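Local structure of flagellar protein FliL (Vibrio alginolyticus, 6AHP) at residues V10-A15 and A33-R38. The protein assists the function of the bacterial flagellar motor, as a stomatin-like, basal body-associated protein whose core lies in the periplasm. Numbering follows the deposited sequence.
Sequences VNLPQA and AQLMVR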
# COMPACT_ATOMS: atom_id res chain seq x y z
N VAL A 10 12.21 -8.52 -10.14
CA VAL A 10 12.36 -8.06 -8.77
C VAL A 10 11.33 -8.82 -7.97
O VAL A 10 10.12 -8.63 -8.16
CB VAL A 10 12.14 -6.54 -8.66
CG1 VAL A 10 11.98 -6.14 -7.18
CG2 VAL A 10 13.27 -5.77 -9.32
N ASN A 11 11.81 -9.69 -7.09
CA ASN A 11 10.92 -10.52 -6.30
C ASN A 11 10.30 -9.71 -5.18
O ASN A 11 10.99 -8.98 -4.47
CB ASN A 11 11.68 -11.70 -5.69
CG ASN A 11 10.76 -12.61 -4.92
OD1 ASN A 11 9.71 -13.02 -5.43
ND2 ASN A 11 11.13 -12.92 -3.68
N LEU A 12 8.99 -9.84 -5.03
CA LEU A 12 8.28 -9.27 -3.89
C LEU A 12 8.04 -10.41 -2.92
O LEU A 12 7.07 -11.17 -3.08
CB LEU A 12 6.96 -8.64 -4.34
CG LEU A 12 7.07 -7.34 -5.13
CD1 LEU A 12 5.72 -6.75 -5.27
CD2 LEU A 12 7.99 -6.34 -4.42
N PRO A 13 8.89 -10.59 -1.91
CA PRO A 13 8.91 -11.87 -1.18
C PRO A 13 7.63 -12.18 -0.41
O PRO A 13 7.24 -13.36 -0.35
CB PRO A 13 10.11 -11.71 -0.23
CG PRO A 13 10.93 -10.57 -0.80
CD PRO A 13 9.94 -9.66 -1.45
N GLN A 14 6.95 -11.19 0.15
CA GLN A 14 5.79 -11.43 0.99
C GLN A 14 4.52 -11.50 0.14
O GLN A 14 4.16 -10.52 -0.53
CB GLN A 14 5.66 -10.34 2.05
CG GLN A 14 4.42 -10.47 2.93
CD GLN A 14 4.55 -11.56 3.99
OE1 GLN A 14 4.60 -12.76 3.67
NE2 GLN A 14 4.62 -11.15 5.25
N ALA A 15 3.84 -12.64 0.19
CA ALA A 15 2.58 -12.80 -0.52
C ALA A 15 1.53 -11.82 -0.02
O ALA A 15 1.50 -11.46 1.16
CB ALA A 15 2.05 -14.22 -0.37
N ALA A 33 3.56 -12.32 -6.03
CA ALA A 33 3.82 -11.43 -7.15
C ALA A 33 5.31 -11.11 -7.28
O ALA A 33 6.07 -11.16 -6.32
CB ALA A 33 3.04 -10.11 -7.00
N GLN A 34 5.69 -10.74 -8.51
CA GLN A 34 7.02 -10.22 -8.81
C GLN A 34 6.87 -9.11 -9.83
O GLN A 34 5.84 -8.99 -10.50
CB GLN A 34 7.98 -11.32 -9.34
CG GLN A 34 8.29 -12.45 -8.36
CD GLN A 34 9.48 -13.31 -8.77
OE1 GLN A 34 10.51 -12.82 -9.25
NE2 GLN A 34 9.35 -14.62 -8.57
N LEU A 35 7.93 -8.32 -9.99
CA LEU A 35 7.94 -7.22 -10.95
C LEU A 35 8.88 -7.55 -12.10
O LEU A 35 10.03 -7.95 -11.88
CB LEU A 35 8.38 -5.90 -10.28
CG LEU A 35 7.65 -5.61 -8.96
CD1 LEU A 35 8.37 -4.54 -8.19
CD2 LEU A 35 6.15 -5.25 -9.24
N MET A 36 8.40 -7.36 -13.32
CA MET A 36 9.23 -7.43 -14.51
C MET A 36 9.69 -6.02 -14.88
O MET A 36 8.87 -5.11 -14.99
CB MET A 36 8.45 -8.05 -15.66
CG MET A 36 9.25 -8.31 -16.92
SD MET A 36 8.15 -9.23 -18.04
CE MET A 36 8.10 -8.09 -19.41
N VAL A 37 11.00 -5.84 -15.00
CA VAL A 37 11.58 -4.54 -15.30
C VAL A 37 12.58 -4.73 -16.43
O VAL A 37 13.05 -5.84 -16.69
CB VAL A 37 12.28 -3.88 -14.08
CG1 VAL A 37 11.37 -3.89 -12.79
CG2 VAL A 37 13.59 -4.61 -13.79
N ARG A 38 12.94 -3.62 -17.08
CA ARG A 38 14.01 -3.60 -18.08
C ARG A 38 15.09 -2.61 -17.65
O ARG A 38 14.81 -1.41 -17.52
CB ARG A 38 13.46 -3.25 -19.46
CG ARG A 38 12.74 -4.44 -20.15
CD ARG A 38 12.24 -4.06 -21.53
NE ARG A 38 11.44 -5.13 -22.11
CZ ARG A 38 11.96 -6.18 -22.73
NH1 ARG A 38 13.29 -6.28 -22.83
NH2 ARG A 38 11.17 -7.14 -23.23
O HOH W 1 4.41 -11.33 -3.61
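The side-chain amides of N11 and Q34 meet with their planes 78° apart, on the partly exposed face of two antiparallel strands. N11 presents its OD1 to a face of the Q34 amide. The oxygen stands above that plane near Q34 CD, 3.4 Å away, with Q34 CG at 3.3 Å. CG of N11 is anti to its backbone N (chi1 -177°) and beside the carbonyl carbon, and the end of the side chain comes nearer the other strand. The same OD1 accepts a hydrogen bond from K32 NZ.

V10, L12, A33 and L35 lie on the buried face. L35 CD1 touches V10 CG1 at 4.1 Å and L12 CD2 at 4.2 Å. V37 adds to this face, its CG1 4.4 Å from V10 CG2. Helices 40-48 and 50-62 pack here, through V10 and V37 on E43 and A46, L12 on L57 and L35 on I53.

V10 and L35 share two nearly straight backbone bonds, V10 N to L35 O at 2.8 Å and L35 N to V10 O at 2.9 Å. The bond from L12 N to A33 O is long and weak, and a water bridges L12 O and A33 N.

This is the pairing of a beta hairpin, strands 7-21 and 26-38, in a three-stranded antiparallel sheet with helices against one face, in a FliL domain of the SPFH clan.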